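Fructuronate-tagaturonate epimerase UxaE from Cohnella laeviribosi in complex with 1 glycerol (Cohnella laeviribosi, PDB 6IL9) catalyses the epimerisation that interconverts fructuronate and tagaturonate, probably with the help of a zinc ion bound in its TIM barrel. Local coordinates at residues E399-Y404 and L438-G443. Sequence-based numbering, arbitrary orientation.
Sequences EEATAY and LHITYG
I440 meets the 399-404 segment, on helix 384-402, through one branch of its side chain. From CB, which is directed at that segment, the methyl CG2 carries on toward it and presses on CB of A401 at 3.2 Å, closer than two methyl groups usually come. The same CG2 lies 3.5 Å from O of A401 and 4.3 Å from N of T402, over the backbone. With chi1 at -87°, CG2 lies roughly anti to the backbone N and faces A401, while CG1 goes to the other side; CD1 folds back beside its own backbone N and CB of H439, and the side chain also touches K311 and Y405. A401 lies 3.5 Å, by its CB, from O of I440. Here two helices that follow the eighth strand of the (beta/alpha)8 barrel, 384-402 and 432-440, meet near their C-terminal ends, the latter giving way at T441 to helix 442-446. T441 adds a second methyl, its CG2 standing 3.8 Å from CB of A401, while its OG1 hydrogen-bonds to O of L437. On the opposing segment, OG1 of T402 donates a hydrogen bond to O of E399 at 2.9 Å, approaching 30° off the carbonyl plane. One residue before I440, H439 hydrogen-bonds through NE2 to a phosphate oxygen of the phosphoserine at position 346, and the I440 side chain is about 9 Å from the bound glycerol.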
ATOM      1  N   GLU A 399      -8.252  22.216  -3.679  1.00 23.36           N
ATOM      2  CA  GLU A 399      -7.077  22.671  -4.416  1.00 26.86           C
ATOM      3  C   GLU A 399      -5.780  22.361  -3.672  1.00 23.77           C
ATOM      4  O   GLU A 399      -4.761  22.060  -4.304  1.00 26.05           O
ATOM      5  CB  GLU A 399      -7.196  24.172  -4.693  1.00 30.78           C
ATOM      6  CG  GLU A 399      -6.691  24.612  -6.055  1.00 38.34           C
ATOM      7  CD  GLU A 399      -6.311  26.094  -6.095  1.00 45.88           C
ATOM      8  OE1 GLU A 399      -6.868  26.878  -5.295  1.00 44.05           O
ATOM      9  OE2 GLU A 399      -5.449  26.470  -6.923  1.00 48.17           O
ATOM     10  N   GLU A 400      -5.798  22.422  -2.335  1.00 23.90           N
ATOM     11  CA  GLU A 400      -4.597  22.100  -1.566  1.00 25.96           C
ATOM     12  C   GLU A 400      -4.184  20.647  -1.760  1.00 26.19           C
ATOM     13  O   GLU A 400      -2.988  20.334  -1.772  1.00 29.04           O
ATOM     14  CB  GLU A 400      -4.828  22.391  -0.079  1.00 27.78           C
ATOM     15  CG  GLU A 400      -5.353  23.790   0.194  1.00 29.45           C
ATOM     16  CD  GLU A 400      -6.124  23.892   1.502  1.00 27.41           C
ATOM     17  OE1 GLU A 400      -5.849  23.096   2.418  1.00 31.93           O
ATOM     18  OE2 GLU A 400      -7.014  24.762   1.612  1.00 32.15           O
ATOM     19  N   ALA A 401      -5.153  19.755  -1.933  1.00 21.30           N
ATOM     20  CA  ALA A 401      -4.848  18.340  -2.041  1.00 21.81           C
ATOM     21  C   ALA A 401      -4.448  17.940  -3.463  1.00 22.84           C
ATOM     22  O   ALA A 401      -3.664  16.998  -3.640  1.00 23.15           O
ATOM     23  CB  ALA A 401      -6.055  17.547  -1.535  1.00 22.60           C
ATOM     24  N   THR A 402      -4.938  18.652  -4.483  1.00 23.64           N
ATOM     25  CA  THR A 402      -4.514  18.348  -5.847  1.00 24.07           C
ATOM     26  C   THR A 402      -3.038  18.648  -6.074  1.00 29.68           C
ATOM     27  O   THR A 402      -2.471  18.181  -7.067  1.00 30.96           O
ATOM     28  CB  THR A 402      -5.360  19.114  -6.871  1.00 22.93           C
ATOM     29  OG1 THR A 402      -5.129  20.526  -6.744  1.00 25.22           O
ATOM     30  CG2 THR A 402      -6.832  18.817  -6.675  1.00 22.26           C
ATOM     31  N   ALA A 403      -2.402  19.405  -5.178  1.00 28.82           N
ATOM     32  CA  ALA A 403      -0.961  19.602  -5.268  1.00 33.02           C
ATOM     33  C   ALA A 403      -0.181  18.322  -4.985  1.00 33.44           C
ATOM     34  O   ALA A 403       0.968  18.207  -5.420  1.00 34.28           O
ATOM     35  CB  ALA A 403      -0.530  20.711  -4.304  1.00 34.39           C
ATOM     36  N   TYR A 404      -0.786  17.352  -4.286  1.00 30.66           N
ATOM     37  CA  TYR A 404      -0.124  16.114  -3.881  1.00 28.91           C
ATOM     38  C   TYR A 404      -0.510  14.907  -4.720  1.00 29.63           C
ATOM     39  O   TYR A 404       0.247  13.929  -4.761  1.00 31.16           O
ATOM     40  CB  TYR A 404      -0.462  15.783  -2.426  1.00 31.92           C
ATOM     41  CG  TYR A 404       0.149  16.716  -1.419  1.00 35.99           C
ATOM     42  CD1 TYR A 404       1.493  16.618  -1.087  1.00 43.20           C
ATOM     43  CD2 TYR A 404      -0.613  17.682  -0.792  1.00 31.35           C
ATOM     44  CE1 TYR A 404       2.064  17.466  -0.161  1.00 42.20           C
ATOM     45  CE2 TYR A 404      -0.053  18.536   0.135  1.00 42.86           C
ATOM     46  CZ  TYR A 404       1.287  18.422   0.447  1.00 42.32           C
ATOM     47  OH  TYR A 404       1.854  19.268   1.372  1.00 47.88           O
ATOM     48  N   LEU A 438     -12.996  12.963  -1.998  1.00 14.22           N
ATOM     49  CA  LEU A 438     -12.754  12.460  -0.647  1.00 15.89           C
ATOM     50  C   LEU A 438     -11.455  11.662  -0.556  1.00 17.94           C
ATOM     51  O   LEU A 438     -10.816  11.653   0.504  1.00 15.67           O
ATOM     52  CB  LEU A 438     -13.944  11.604  -0.186  1.00 17.09           C
ATOM     53  CG  LEU A 438     -15.119  12.318   0.513  1.00 17.35           C
ATOM     54  CD1 LEU A 438     -14.695  12.887   1.849  1.00 18.14           C
ATOM     55  CD2 LEU A 438     -15.737  13.432  -0.356  1.00 19.06           C
ATOM     56  N   HIS A 439     -11.037  11.013  -1.649  1.00 15.24           N
ATOM     57  CA  HIS A 439      -9.847  10.160  -1.614  1.00 13.82           C
ATOM     58  C   HIS A 439      -8.622  10.984  -1.256  1.00 17.61           C
ATOM     59  O   HIS A 439      -7.850  10.624  -0.364  1.00 16.58           O
ATOM     60  CB  HIS A 439      -9.663   9.487  -2.987  1.00 17.60           C
ATOM     61  CG  HIS A 439      -8.620   8.404  -3.030  1.00 18.33           C
ATOM     62  ND1 HIS A 439      -7.289   8.620  -2.728  1.00 16.55           N
ATOM     63  CD2 HIS A 439      -8.715   7.100  -3.391  1.00 15.99           C
ATOM     64  CE1 HIS A 439      -6.614   7.494  -2.880  1.00 15.71           C
ATOM     65  NE2 HIS A 439      -7.455   6.555  -3.287  1.00 15.27           N
ATOM     66  N   ILE A 440      -8.463  12.126  -1.924  1.00 15.06           N
ATOM     67  CA  ILE A 440      -7.221  12.879  -1.907  1.00 17.45           C
ATOM     68  C   ILE A 440      -7.153  13.858  -0.738  1.00 17.76           C
ATOM     69  O   ILE A 440      -6.050  14.292  -0.368  1.00 19.11           O
ATOM     70  CB  ILE A 440      -7.124  13.541  -3.297  1.00 22.19           C
ATOM     71  CG1 ILE A 440      -6.461  12.612  -4.308  1.00 17.96           C
ATOM     72  CG2 ILE A 440      -6.460  14.855  -3.290  1.00 36.03           C
ATOM     73  CD1 ILE A 440      -7.191  11.382  -4.618  1.00 29.68           C
ATOM     74  N   THR A 441      -8.288  14.163  -0.109  1.00 18.67           N
ATOM     75  CA  THR A 441      -8.363  15.110   0.996  1.00 17.44           C
ATOM     76  C   THR A 441      -8.281  14.428   2.359  1.00 17.10           C
ATOM     77  O   THR A 441      -8.572  15.067   3.370  1.00 19.96           O
ATOM     78  CB  THR A 441      -9.649  15.948   0.906  1.00 19.01           C
ATOM     79  OG1 THR A 441     -10.802  15.097   0.795  1.00 17.24           O
ATOM     80  CG2 THR A 441      -9.602  16.922  -0.301  1.00 19.93           C
ATOM     81  N   TYR A 442      -7.868  13.156   2.411  1.00 17.26           N
ATOM     82  CA  TYR A 442      -7.811  12.439   3.691  1.00 16.93           C
ATOM     83  C   TYR A 442      -6.942  13.167   4.709  1.00 19.82           C
ATOM     84  O   TYR A 442      -7.300  13.253   5.894  1.00 19.90           O
ATOM     85  CB  TYR A 442      -7.284  11.017   3.482  1.00 16.24           C
ATOM     86  CG  TYR A 442      -5.824  10.960   3.062  1.00 16.21           C
ATOM     87  CD1 TYR A 442      -5.436  11.249   1.760  1.00 17.33           C
ATOM     88  CD2 TYR A 442      -4.826  10.644   3.982  1.00 17.73           C
ATOM     89  CE1 TYR A 442      -4.099  11.209   1.382  1.00 17.20           C
ATOM     90  CE2 TYR A 442      -3.490  10.601   3.613  1.00 20.43           C
ATOM     91  CZ  TYR A 442      -3.132  10.890   2.314  1.00 17.21           C
ATOM     92  OH  TYR A 442      -1.809  10.838   1.953  1.00 20.58           O
ATOM     93  N   GLY A 443      -5.788  13.678   4.275  1.00 17.87           N
ATOM     94  CA  GLY A 443      -4.875  14.319   5.212  1.00 20.63           C
ATOM     95  C   GLY A 443      -5.435  15.627   5.739  1.00 22.73           C
ATOM     96  O   GLY A 443      -5.414  15.885   6.948  1.00 22.55           O
TER